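Side-chain contacts in DNA polymerase III, beta subunit (Thermotoga maritima, PDB 1VPK), which probably encircles DNA as a ring-shaped head-to-tail dimer, tethering DNA polymerases and other proteins to it and so making replication processive: residues E151-A156 and N167-E172; R257-T262 and P357-P362; K272-S277 and E345-N350; F294-N299 and M349-S354. All coordinates share one frame; numbering follows the deposited sequence.

Contact 1 (E151-A156 and N167-E172); sequences EKVIFA and NGVFWE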
loop_
_atom_site.group_PDB
_atom_site.type_symbol
_atom_site.label_atom_id
_atom_site.label_comp_id
_atom_site.label_asym_id
_atom_site.label_seq_id
_atom_site.Cartn_x
_atom_site.Cartn_y
_atom_site.Cartn_z
ATOM N N GLU A 151 -3.876 15.355 15.057
ATOM C CA GLU A 151 -3.348 14.978 13.760
ATOM C C GLU A 151 -2.201 15.933 13.304
ATOM O O GLU A 151 -1.285 15.528 12.581
ATOM C CB GLU A 151 -4.504 14.987 12.747
ATOM C CG GLU A 151 -4.113 14.834 11.252
ATOM N N LYS A 152 -2.261 17.192 13.736
ATOM C CA LYS A 152 -1.242 18.162 13.353
ATOM C C LYS A 152 0.053 17.988 14.130
ATOM O O LYS A 152 1.069 18.508 13.709
ATOM C CB LYS A 152 -1.812 19.601 13.416
ATOM C CG LYS A 152 -2.542 19.937 12.143
ATOM C CD LYS A 152 -3.193 21.278 12.137
ATOM C CE LYS A 152 -4.011 21.447 10.823
ATOM N NZ LYS A 152 -4.294 22.887 10.441
ATOM N N VAL A 153 0.053 17.205 15.212
ATOM C CA VAL A 153 1.272 17.014 15.991
ATOM C C VAL A 153 1.795 15.588 16.123
ATOM O O VAL A 153 2.989 15.422 16.291
ATOM C CB VAL A 153 1.163 17.588 17.451
ATOM C CG1 VAL A 153 0.671 19.091 17.427
ATOM C CG2 VAL A 153 0.286 16.731 18.315
ATOM N N ILE A 154 0.902 14.582 16.097
ATOM C CA ILE A 154 1.259 13.235 16.558
ATOM C C ILE A 154 2.384 12.586 15.756
ATOM O O ILE A 154 3.151 11.822 16.294
ATOM C CB ILE A 154 0.008 12.288 16.644
ATOM C CG1 ILE A 154 0.324 11.076 17.535
ATOM C CG2 ILE A 154 -0.517 11.924 15.233
ATOM C CD1 ILE A 154 -0.913 10.329 17.956
ATOM N N PHE A 155 2.500 12.926 14.488
ATOM C CA PHE A 155 3.594 12.434 13.645
ATOM C C PHE A 155 5.015 12.752 14.110
ATOM O O PHE A 155 5.960 12.107 13.678
ATOM C CB PHE A 155 3.468 12.936 12.214
ATOM C CG PHE A 155 3.912 14.377 12.029
ATOM C CD1 PHE A 155 3.014 15.431 12.221
ATOM C CD2 PHE A 155 5.196 14.668 11.606
ATOM C CE1 PHE A 155 3.414 16.715 12.029
ATOM C CE2 PHE A 155 5.612 15.970 11.420
ATOM C CZ PHE A 155 4.706 16.994 11.631
ATOM N N ALA A 156 5.175 13.790 14.936
ATOM C CA ALA A 156 6.500 14.221 15.338
ATOM C C ALA A 156 6.967 13.492 16.633
ATOM O O ALA A 156 8.142 13.598 17.005
ATOM C CB ALA A 156 6.515 15.724 15.511
ATOM N N ASN A 167 7.986 9.689 23.587
ATOM C CA ASN A 167 7.091 8.706 23.005
ATOM C C ASN A 167 5.638 9.028 23.415
ATOM O O ASN A 167 4.997 8.296 24.194
ATOM C CB ASN A 167 7.494 7.300 23.488
ATOM C CG ASN A 167 6.651 6.184 22.851
ATOM O OD1 ASN A 167 6.080 5.378 23.549
ATOM N ND2 ASN A 167 6.565 6.173 21.501
ATOM N N GLY A 168 5.143 10.154 22.910
ATOM C CA GLY A 168 3.847 10.650 23.328
ATOM C C GLY A 168 3.615 12.085 22.937
ATOM O O GLY A 168 4.409 12.697 22.198
ATOM N N VAL A 169 2.499 12.615 23.423
ATOM C CA VAL A 169 2.106 13.982 23.175
ATOM C C VAL A 169 1.853 14.648 24.515
ATOM O O VAL A 169 1.195 14.092 25.398
ATOM C CB VAL A 169 0.820 14.093 22.334
ATOM C CG1 VAL A 169 0.438 15.596 22.095
ATOM C CG2 VAL A 169 0.950 13.350 21.012
ATOM N N PHE A 170 2.397 15.848 24.629
ATOM C CA PHE A 170 2.342 16.636 25.845
ATOM C C PHE A 170 1.173 17.596 25.737
ATOM O O PHE A 170 1.019 18.306 24.733
ATOM C CB PHE A 170 3.693 17.364 26.040
ATOM C CG PHE A 170 3.860 18.005 27.403
ATOM C CD1 PHE A 170 3.823 17.242 28.565
ATOM C CD2 PHE A 170 4.089 19.375 27.514
ATOM C CE1 PHE A 170 3.978 17.840 29.801
ATOM C CE2 PHE A 170 4.238 19.977 28.770
ATOM C CZ PHE A 170 4.190 19.208 29.895
ATOM N N TRP A 171 0.356 17.630 26.783
ATOM C CA TRP A 171 -0.802 18.499 26.844
ATOM C C TRP A 171 -0.529 19.604 27.846
ATOM O O TRP A 171 -0.175 19.308 28.976
ATOM C CB TRP A 171 -2.040 17.726 27.310
ATOM C CG TRP A 171 -2.490 16.605 26.433
ATOM C CD1 TRP A 171 -1.738 15.574 25.963
ATOM C CD2 TRP A 171 -3.836 16.355 25.997
ATOM N NE1 TRP A 171 -2.526 14.720 25.198
ATOM C CE2 TRP A 171 -3.816 15.187 25.207
ATOM C CE3 TRP A 171 -5.055 17.019 26.186
ATOM C CZ2 TRP A 171 -4.979 14.657 24.624
ATOM C CZ3 TRP A 171 -6.187 16.528 25.562
ATOM C CH2 TRP A 171 -6.144 15.341 24.810
ATOM N N GLU A 172 -0.746 20.867 27.440
ATOM C CA GLU A 172 -0.694 22.007 28.337
ATOM C C GLU A 172 -1.989 22.774 28.308
ATOM O O GLU A 172 -2.408 23.296 27.247
ATOM C CB GLU A 172 0.404 22.976 27.934
ATOM C CG GLU A 172 1.792 22.439 28.124
ATOM C CD GLU A 172 2.819 23.440 27.613
ATOM O OE1 GLU A 172 2.720 24.624 27.940
ATOM O OE2 GLU A 172 3.696 23.039 26.845
#
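Val169, the residue that receives both Val153 and Ile154 across this contact, also presents its backbone O to the edge of the Trp171 indole, in the plane of the ring. Phe155, next to the two aliphatic residues of the first segment, has Ala156 CB over one face of its ring, 4.2 Å above the plane and displaced toward the rim. Neither ring reaches the opposite segment; the contact itself is purely aliphatic. Val153 CG2 lies 3.9 Å from Val169 CG1, and the two side chains cross at about a right angle, one methyl laid against the other. Val169 divides its work between its branches. With CG1 anti to the backbone N (chi1 180°), that methyl is directed at Val153, while CG2 turns to the other neighbour and stands 4.2 Å from Ile154 CG1. One branched residue on the strand thus serves two consecutive residues, Val153 and Ile154; nearby, Ala156 N bonds back to Val153 O at 3.0 Å. No hydrogen bond joins the two segments. Farther out, the site is closed by elements of the central domain. Val153 also rests on Ala189 and Ala191 of strand 187-194, Ile154 reaches Leu207 and Met210 of helix 207-218, and Val169 touches Leu180 of strand 177-183, so residues 153-154 pack between the sheet and helix 207-218.

Contact 2 (R257-T262 and P357-P362); sequences RVIPET and PCQINP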
loop_
_atom_site.group_PDB
_atom_site.type_symbol
_atom_site.label_atom_id
_atom_site.label_comp_id
_atom_site.label_asym_id
_atom_site.label_seq_id
_atom_site.Cartn_x
_atom_site.Cartn_y
_atom_site.Cartn_z
ATOM N N ARG A 257 13.042 25.989 24.595
ATOM C CA ARG A 257 14.428 26.356 24.269
ATOM C C ARG A 257 14.857 26.056 22.833
ATOM O O ARG A 257 15.863 26.561 22.388
ATOM C CB ARG A 257 15.386 25.649 25.224
ATOM C CG ARG A 257 15.212 26.004 26.699
ATOM C CD ARG A 257 15.597 24.814 27.495
ATOM N NE ARG A 257 15.800 25.052 28.920
ATOM C CZ ARG A 257 16.945 25.493 29.443
ATOM N NH1 ARG A 257 18.006 25.787 28.672
ATOM N NH2 ARG A 257 17.020 25.676 30.756
ATOM N N VAL A 258 14.128 25.228 22.100
ATOM C CA VAL A 258 14.451 25.048 20.689
ATOM C C VAL A 258 13.579 25.884 19.749
ATOM O O VAL A 258 13.731 25.817 18.517
ATOM C CB VAL A 258 14.388 23.557 20.283
ATOM C CG1 VAL A 258 15.133 22.727 21.316
ATOM C CG2 VAL A 258 12.910 23.029 20.110
ATOM N N ILE A 259 12.616 26.606 20.310
ATOM C CA ILE A 259 11.790 27.487 19.503
ATOM C C ILE A 259 12.465 28.860 19.517
ATOM O O ILE A 259 12.432 29.527 20.529
ATOM C CB ILE A 259 10.372 27.571 20.047
ATOM C CG1 ILE A 259 9.757 26.167 20.077
ATOM C CG2 ILE A 259 9.524 28.559 19.220
ATOM C CD1 ILE A 259 8.439 26.143 20.700
ATOM N N PRO A 260 13.128 29.253 18.419
ATOM C CA PRO A 260 13.804 30.548 18.412
ATOM C C PRO A 260 12.874 31.726 18.584
ATOM O O PRO A 260 11.712 31.651 18.216
ATOM C CB PRO A 260 14.475 30.594 17.038
ATOM C CG PRO A 260 14.650 29.128 16.676
ATOM C CD PRO A 260 13.347 28.541 17.143
ATOM N N GLU A 261 13.382 32.805 19.189
ATOM C CA GLU A 261 12.558 33.977 19.451
ATOM C C GLU A 261 12.686 35.019 18.342
ATOM O O GLU A 261 11.821 35.889 18.202
ATOM C CB GLU A 261 12.890 34.597 20.807
ATOM C CG GLU A 261 12.066 34.045 21.967
ATOM C CD GLU A 261 12.580 32.731 22.501
ATOM O OE1 GLU A 261 13.729 32.692 22.992
ATOM O OE2 GLU A 261 11.815 31.734 22.457
ATOM N N THR A 262 13.753 34.943 17.552
ATOM C CA THR A 262 13.900 35.826 16.416
ATOM C C THR A 262 14.463 35.038 15.249
ATOM O O THR A 262 14.783 33.828 15.399
ATOM C CB THR A 262 14.765 37.111 16.751
ATOM O OG1 THR A 262 16.153 36.795 16.685
ATOM C CG2 THR A 262 14.464 37.669 18.157
ATOM N N PRO A 357 17.900 25.662 14.998
ATOM C CA PRO A 357 16.654 25.110 14.474
ATOM C C PRO A 357 16.026 26.012 13.412
ATOM O O PRO A 357 16.263 27.237 13.389
ATOM C CB PRO A 357 15.732 25.066 15.701
ATOM C CG PRO A 357 16.657 25.059 16.884
ATOM C CD PRO A 357 17.880 25.812 16.469
ATOM N N CYS A 358 15.222 25.410 12.569
ATOM C CA CYS A 358 14.372 26.145 11.640
ATOM C C CYS A 358 12.932 26.016 12.132
ATOM O O CYS A 358 12.485 24.910 12.507
ATOM C CB CYS A 358 14.509 25.522 10.246
ATOM S SG CYS A 358 13.344 26.056 9.067
ATOM N N GLN A 359 12.216 27.121 12.125
ATOM C CA GLN A 359 10.788 27.122 12.367
ATOM C C GLN A 359 10.053 27.180 11.044
ATOM O O GLN A 359 10.309 28.053 10.218
ATOM C CB GLN A 359 10.348 28.279 13.271
ATOM C CG GLN A 359 8.853 28.266 13.522
ATOM C CD GLN A 359 8.384 29.338 14.464
ATOM O OE1 GLN A 359 8.820 29.392 15.584
ATOM N NE2 GLN A 359 7.499 30.204 13.993
ATOM N N ILE A 360 9.156 26.226 10.835
ATOM C CA ILE A 360 8.239 26.229 9.729
ATOM C C ILE A 360 6.788 26.447 10.205
ATOM O O ILE A 360 6.269 25.787 11.162
ATOM C CB ILE A 360 8.342 24.937 8.917
ATOM C CG1 ILE A 360 9.771 24.765 8.379
ATOM C CG2 ILE A 360 7.332 24.969 7.770
ATOM C CD1 ILE A 360 10.043 23.418 7.808
ATOM N N ASN A 361 6.114 27.374 9.535
ATOM C CA ASN A 361 4.715 27.602 9.849
ATOM C C ASN A 361 3.882 27.917 8.622
ATOM O O ASN A 361 4.411 28.353 7.625
ATOM C CB ASN A 361 4.607 28.712 10.906
ATOM C CG ASN A 361 5.394 29.911 10.571
ATOM O OD1 ASN A 361 6.550 30.060 11.020
ATOM N ND2 ASN A 361 4.765 30.838 9.842
ATOM N N PRO A 362 2.562 27.731 8.716
ATOM C CA PRO A 362 1.686 28.213 7.649
ATOM C C PRO A 362 1.729 29.721 7.605
ATOM O O PRO A 362 1.913 30.340 8.645
ATOM C CB PRO A 362 0.301 27.765 8.061
ATOM C CG PRO A 362 0.404 27.257 9.353
ATOM C CD PRO A 362 1.810 27.169 9.827
#
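Gln359 reaches Ile259 through an almost fully extended side chain: CG is anti to the backbone N (chi1 -180°) and the chain runs straight on (chi2 177°), carrying the amide out from strand 358-362. Its OE1 arrives 3.8 Å from Ile259 CG2, a methyl that is itself anti to the backbone N and so is presented to the strand although Ile259 sets out from its backbone away from the strand. The two side chains meet at a slant, in van der Waals contact. The other end of the amide is tied down within the strand: Gln359 NE2 donates to Asn361 OD1 at 3.1 Å, nearly straight at 176°, the hydrogen leaving in the plane of the Gln359 amide but approaching from above the carbonyl plane of Asn361. With an alanine here, Ile259 CG2 would probably lose its neighbour and Asn361 OD1 this donor, leaving a gap between loop and strand. Two prolines make the rest of the contact. Pro357 sets CG 3.4 Å from Val258 O, and its CB lies 4.3 Å from Pro260 CG, so the loop leans on the start of the strand without any hydrogen bond between them. Ile371 of strand 368-372 backs Ile259, Pro357 and Gln359 alike. The 257-262 loop lies between strands 241-246 and 265-270, and Val258 and Pro357 probably lie at the groove between the central and C-terminal domains that, in related bacterial clamps, receives the peptides of polymerases and other partners.

Contact 3 (K272-S277 and E345-N350); sequences KELRES and EEIEMN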
loop_
_atom_site.group_PDB
_atom_site.type_symbol
_atom_site.label_atom_id
_atom_site.label_comp_id
_atom_site.label_asym_id
_atom_site.label_seq_id
_atom_site.Cartn_x
_atom_site.Cartn_y
_atom_site.Cartn_z
ATOM N N LYS A 272 3.255 23.290 -2.146
ATOM C CA LYS A 272 3.367 22.390 -3.317
ATOM C C LYS A 272 4.741 22.473 -3.998
ATOM O O LYS A 272 5.328 21.445 -4.290
ATOM C CB LYS A 272 2.294 22.746 -4.339
ATOM C CG LYS A 272 2.257 21.920 -5.617
ATOM C CD LYS A 272 1.249 22.488 -6.586
ATOM C CE LYS A 272 0.978 21.549 -7.752
ATOM N NZ LYS A 272 0.229 20.312 -7.326
ATOM N N GLU A 273 5.237 23.685 -4.212
ATOM C CA GLU A 273 6.557 23.982 -4.861
ATOM C C GLU A 273 7.745 23.362 -4.120
ATOM O O GLU A 273 8.579 22.647 -4.690
ATOM C CB GLU A 273 6.719 25.533 -4.942
ATOM C CG GLU A 273 8.095 26.125 -5.246
ATOM C CD GLU A 273 8.141 27.706 -5.317
ATOM O OE1 GLU A 273 7.360 28.473 -4.647
ATOM O OE2 GLU A 273 9.059 28.170 -6.048
ATOM N N LEU A 274 7.779 23.570 -2.823
ATOM C CA LEU A 274 8.812 22.961 -2.004
ATOM C C LEU A 274 8.663 21.446 -1.886
ATOM O O LEU A 274 9.668 20.736 -1.890
ATOM C CB LEU A 274 8.779 23.581 -0.633
ATOM C CG LEU A 274 9.874 23.133 0.338
ATOM C CD1 LEU A 274 11.242 23.399 -0.214
ATOM C CD2 LEU A 274 9.670 23.855 1.659
ATOM N N ARG A 275 7.441 20.952 -1.693
ATOM C CA ARG A 275 7.193 19.489 -1.674
ATOM C C ARG A 275 7.709 18.828 -2.947
ATOM O O ARG A 275 8.378 17.796 -2.903
ATOM C CB ARG A 275 5.695 19.214 -1.480
ATOM C CG ARG A 275 5.251 17.741 -1.416
ATOM C CD ARG A 275 3.810 17.503 -2.033
ATOM N NE ARG A 275 2.845 18.518 -1.557
ATOM C CZ ARG A 275 1.777 18.982 -2.220
ATOM N NH1 ARG A 275 1.455 18.515 -3.427
ATOM N NH2 ARG A 275 1.023 19.933 -1.654
ATOM N N GLU A 276 7.444 19.441 -4.092
ATOM C CA GLU A 276 7.893 18.884 -5.350
ATOM C C GLU A 276 9.417 18.934 -5.489
ATOM O O GLU A 276 10.054 18.036 -6.029
ATOM C CB GLU A 276 7.175 19.584 -6.515
ATOM C CG GLU A 276 5.732 19.172 -6.646
ATOM C CD GLU A 276 4.925 19.997 -7.674
ATOM O OE1 GLU A 276 5.423 20.993 -8.266
ATOM O OE2 GLU A 276 3.739 19.652 -7.852
ATOM N N SER A 277 10.015 19.999 -5.004
ATOM C CA SER A 277 11.475 20.159 -5.022
ATOM C C SER A 277 12.104 19.141 -4.113
ATOM O O SER A 277 13.099 18.508 -4.485
ATOM C CB SER A 277 11.857 21.578 -4.569
ATOM O OG SER A 277 13.250 21.805 -4.696
ATOM N N GLU A 345 -1.500 27.161 1.235
ATOM C CA GLU A 345 -0.783 27.040 -0.024
ATOM C C GLU A 345 0.632 27.537 0.068
ATOM O O GLU A 345 1.475 27.089 -0.705
ATOM C CB GLU A 345 -1.469 27.800 -1.138
ATOM C CG GLU A 345 -2.814 27.280 -1.454
ATOM C CD GLU A 345 -3.537 28.098 -2.502
ATOM O OE1 GLU A 345 -2.891 28.780 -3.307
ATOM O OE2 GLU A 345 -4.787 28.065 -2.506
ATOM N N GLU A 346 0.862 28.469 1.008
ATOM C CA GLU A 346 2.157 29.053 1.281
ATOM C C GLU A 346 2.579 28.775 2.709
ATOM O O GLU A 346 1.763 28.739 3.621
ATOM C CB GLU A 346 2.124 30.577 1.070
ATOM C CG GLU A 346 1.871 31.006 -0.368
ATOM C CD GLU A 346 3.050 30.820 -1.275
ATOM O OE1 GLU A 346 4.185 31.053 -0.834
ATOM O OE2 GLU A 346 2.858 30.470 -2.454
ATOM N N ILE A 347 3.872 28.611 2.890
ATOM C CA ILE A 347 4.464 28.397 4.202
ATOM C C ILE A 347 5.641 29.371 4.389
ATOM O O ILE A 347 6.179 29.925 3.399
ATOM C CB ILE A 347 4.942 26.920 4.398
ATOM C CG1 ILE A 347 6.089 26.548 3.452
ATOM C CG2 ILE A 347 3.793 25.946 4.161
ATOM C CD1 ILE A 347 7.386 26.337 4.126
ATOM N N GLU A 348 6.018 29.580 5.650
ATOM C CA GLU A 348 7.261 30.256 5.959
ATOM C C GLU A 348 8.266 29.339 6.593
ATOM O O GLU A 348 7.921 28.451 7.375
ATOM C CB GLU A 348 7.101 31.392 6.971
ATOM C CG GLU A 348 6.007 32.290 6.797
ATOM C CD GLU A 348 6.220 33.521 7.655
ATOM O OE1 GLU A 348 6.827 33.433 8.765
ATOM O OE2 GLU A 348 5.812 34.578 7.186
ATOM N N MET A 349 9.512 29.556 6.221
ATOM C CA MET A 349 10.661 28.932 6.837
ATOM C C MET A 349 11.514 30.032 7.440
ATOM O O MET A 349 11.909 30.934 6.726
ATOM C CB MET A 349 11.475 28.215 5.813
ATOM C CG MET A 349 10.731 27.115 5.077
ATOM S SD MET A 349 11.838 26.150 4.074
ATOM C CE MET A 349 12.617 24.996 5.118
ATOM N N ASN A 350 11.830 29.912 8.735
ATOM C CA ASN A 350 12.490 30.952 9.524
ATOM C C ASN A 350 13.775 30.362 10.107
ATOM O O ASN A 350 13.726 29.299 10.738
ATOM C CB ASN A 350 11.581 31.409 10.658
ATOM C CG ASN A 350 10.350 32.205 10.168
ATOM O OD1 ASN A 350 10.472 33.361 9.847
ATOM N ND2 ASN A 350 9.165 31.580 10.162
HETATM O O HOH W 1 0.932 25.247 -2.482
#
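Glu345 and Lys272 are joined through a single water, which donates to Glu345 O at 2.6 Å and accepts from Lys272 N at 3.1 Å. That amide belongs to the first turn of helix 271-285, where no preceding turn supplies a carbonyl, so the water stands in as acceptor and links the helix start to the loop entering the strand. At Glu346 the carboxylate comes into the neighbourhood of the helix: its OE2 is 5.4 Å from Glu273 OE1, two like charges that probably disfavour a closer approach. Ile347 turns inward. Its CG1 sits between the backbone N and the carbonyl carbon (chi1 65°), which carries CD1 to within 4.2 Å of Leu274 CD2, the two side chains crossing at about a right angle. This is helix-on-sheet packing within the C-terminal domain of the sliding clamp, whose domains each set helices against beta sheets; Leu274 also touches Val269 of the adjacent strand and Met301 and Leu303 of strand 300-307, in another sheet. Glu348 faces the other side of the strand, where Lys266 forms a salt bridge with its OE1. Met349 returns to the helix, and its SD meets the same methyl, Leu274 CD2, at 4.0 Å, slanting across the leucine. The one methyl thus rests against both residues, which stand two positions apart on the strand. Asn350 again faces outward: ND2 donates to Glu348 OE1 at 3.3 Å, reaching the oxygen on its anti side, while OD1 is hydrogen-bonded by Lys266 NZ.

Contact 4 (F294-N299 and M349-S354); sequences FEIEEN and MNFVDS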
loop_
_atom_site.group_PDB
_atom_site.type_symbol
_atom_site.label_atom_id
_atom_site.label_comp_id
_atom_site.label_asym_id
_atom_site.label_seq_id
_atom_site.Cartn_x
_atom_site.Cartn_y
_atom_site.Cartn_z
ATOM N N PHE A 294 20.201 23.653 1.666
ATOM C CA PHE A 294 19.511 24.830 1.183
ATOM C C PHE A 294 20.529 25.937 1.083
ATOM O O PHE A 294 21.226 26.211 2.058
ATOM C CB PHE A 294 18.411 25.264 2.150
ATOM C CG PHE A 294 17.239 24.331 2.191
ATOM C CD1 PHE A 294 17.331 23.117 2.782
ATOM C CD2 PHE A 294 16.043 24.671 1.639
ATOM C CE1 PHE A 294 16.259 22.266 2.802
ATOM C CE2 PHE A 294 14.980 23.816 1.679
ATOM C CZ PHE A 294 15.092 22.640 2.271
ATOM N N GLU A 295 20.628 26.520 -0.112
ATOM C CA GLU A 295 21.405 27.717 -0.403
ATOM C C GLU A 295 20.363 28.797 -0.681
ATOM O O GLU A 295 19.756 28.879 -1.768
ATOM C CB GLU A 295 22.315 27.491 -1.601
ATOM C CG GLU A 295 23.317 26.394 -1.367
ATOM C CD GLU A 295 24.021 25.959 -2.629
ATOM O OE1 GLU A 295 23.693 26.429 -3.722
ATOM O OE2 GLU A 295 24.933 25.139 -2.524
ATOM N N ILE A 296 20.139 29.601 0.337
ATOM C CA ILE A 296 19.157 30.645 0.291
ATOM C C ILE A 296 19.804 31.976 -0.135
ATOM O O ILE A 296 20.762 32.448 0.468
ATOM C CB ILE A 296 18.489 30.779 1.656
ATOM C CG1 ILE A 296 17.873 29.463 2.078
ATOM C CG2 ILE A 296 17.442 31.884 1.597
ATOM C CD1 ILE A 296 17.621 29.373 3.514
ATOM N N GLU A 297 19.291 32.532 -1.223
ATOM C CA GLU A 297 19.773 33.745 -1.828
ATOM C C GLU A 297 18.581 34.685 -1.909
ATOM O O GLU A 297 17.491 34.380 -1.400
ATOM C CB GLU A 297 20.325 33.470 -3.228
ATOM C CG GLU A 297 21.429 32.397 -3.240
ATOM C CD GLU A 297 21.795 31.897 -4.648
ATOM O OE1 GLU A 297 21.392 32.548 -5.657
ATOM O OE2 GLU A 297 22.509 30.855 -4.733
ATOM N N GLU A 298 18.768 35.825 -2.560
ATOM C CA GLU A 298 17.812 36.887 -2.417
ATOM C C GLU A 298 16.415 36.564 -2.947
ATOM O O GLU A 298 15.420 36.928 -2.296
ATOM C CB GLU A 298 18.359 38.179 -3.016
ATOM C CG GLU A 298 17.563 39.472 -2.550
ATOM C CD GLU A 298 16.847 39.374 -1.151
ATOM O OE1 GLU A 298 17.524 39.222 -0.098
ATOM O OE2 GLU A 298 15.582 39.468 -1.135
ATOM N N ASN A 299 16.350 35.887 -4.092
ATOM C CA ASN A 299 15.096 35.587 -4.804
ATOM C C ASN A 299 14.799 34.091 -5.009
ATOM O O ASN A 299 13.735 33.735 -5.520
ATOM C CB ASN A 299 15.184 36.195 -6.227
ATOM C CG ASN A 299 15.086 37.691 -6.218
ATOM O OD1 ASN A 299 15.996 38.388 -6.634
ATOM N ND2 ASN A 299 13.987 38.198 -5.700
ATOM N N MET A 349 9.512 29.556 6.221
ATOM C CA MET A 349 10.661 28.932 6.837
ATOM C C MET A 349 11.514 30.032 7.440
ATOM O O MET A 349 11.909 30.934 6.726
ATOM C CB MET A 349 11.475 28.215 5.813
ATOM C CG MET A 349 10.731 27.115 5.077
ATOM S SD MET A 349 11.838 26.150 4.074
ATOM C CE MET A 349 12.617 24.996 5.118
ATOM N N ASN A 350 11.830 29.912 8.735
ATOM C CA ASN A 350 12.490 30.952 9.524
ATOM C C ASN A 350 13.775 30.362 10.107
ATOM O O ASN A 350 13.726 29.299 10.738
ATOM C CB ASN A 350 11.581 31.409 10.658
ATOM C CG ASN A 350 10.350 32.205 10.168
ATOM O OD1 ASN A 350 10.472 33.361 9.847
ATOM N ND2 ASN A 350 9.165 31.580 10.162
ATOM N N PHE A 351 14.897 31.052 9.916
ATOM C CA PHE A 351 16.216 30.549 10.255
ATOM C C PHE A 351 16.995 31.585 11.039
ATOM O O PHE A 351 16.758 32.807 10.906
ATOM C CB PHE A 351 17.031 30.261 9.000
ATOM C CG PHE A 351 16.339 29.406 7.952
ATOM C CD1 PHE A 351 15.572 29.985 6.989
ATOM C CD2 PHE A 351 16.507 28.029 7.915
ATOM C CE1 PHE A 351 14.960 29.237 5.997
ATOM C CE2 PHE A 351 15.907 27.270 6.896
ATOM C CZ PHE A 351 15.128 27.900 5.946
ATOM N N VAL A 352 17.989 31.099 11.798
ATOM C CA VAL A 352 18.950 31.958 12.484
ATOM C C VAL A 352 20.300 31.725 11.811
ATOM O O VAL A 352 20.788 32.592 11.098
ATOM C CB VAL A 352 18.958 31.715 14.044
ATOM C CG1 VAL A 352 19.959 32.645 14.792
ATOM C CG2 VAL A 352 17.605 32.000 14.640
ATOM N N ASP A 353 20.849 30.522 11.983
ATOM C CA ASP A 353 22.224 30.142 11.628
ATOM C C ASP A 353 22.201 28.725 11.085
ATOM O O ASP A 353 21.221 28.014 11.264
ATOM C CB ASP A 353 23.108 30.032 12.889
ATOM C CG ASP A 353 23.391 31.323 13.505
ATOM O OD1 ASP A 353 23.411 32.341 12.762
ATOM O OD2 ASP A 353 23.604 31.335 14.727
ATOM N N SER A 354 23.308 28.307 10.494
ATOM C CA SER A 354 23.457 26.942 9.952
ATOM C C SER A 354 23.343 25.894 11.066
ATOM O O SER A 354 23.051 24.737 10.805
ATOM C CB SER A 354 24.800 26.804 9.203
ATOM O OG SER A 354 25.918 26.734 10.095
#
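Ile296 CD1 sits over one face of the Phe351 ring, 4.0 Å from its centroid and 26° off the ring normal, a CH-pi contact. The methyl is shifted toward the rim, so that its shortest approach, 3.6 Å, is to Phe351 CE1, with CZ close behind. The two side chains advance from opposite directions: the isoleucine, extended beyond CG1 (chi2 161°), brings its last carbon over the ring at a tilt. Beside this pair Met349 makes a Met-aromatic contact with Phe294. Here the approach is oblique, the SD of Met349 lying 5.4 Å from the centroid of the Phe294 ring and 44° off its normal, and Met349 CE stands 4.3 Å from Phe294 CE2. All four residues are buried, and no hydrogen bond passes between the segments; the joining is by apolar, CH-pi and Met-aromatic contacts. A second shell packs round the rings. Phe351 is flanked by Leu326, Ile328 and Phe330 of strand 326-330 and by Cys358, Phe294 is backed by Met301, Leu303 and Ile328, and Val267 touches both Ile296 and Phe351. The contact therefore lies between two antiparallel sheets of the C-terminal domain: strand 292-296, with strands 300-307 and 326-330 on its two sides, faces strand 346-351, which runs between strands 265-270 and 358-362.

Contacts 1 and 4 are buried and apolar; contact 3 has a buried apolar centre but a water-bridged, exposed margin, whereas contact 2 lies at the surface and mixes proline rings with a glutamine whose amide is hydrogen-bonded. Contacts 1 and 3 both set a helix against a sheet, in the central and C-terminal domains respectively, and their centres are about 23 Å apart; contact 4 instead joins two sheets and brings in aromatic rings. Contacts 3 and 4 share Met349, and Leu274 CD1 of one lies 4.2 Å from Phe294 CE2 of the other, giving one continuous interior. Contact 2 abuts both along the pairing of strands 346-351 and 358-362. All four reach the same long antiparallel sheet.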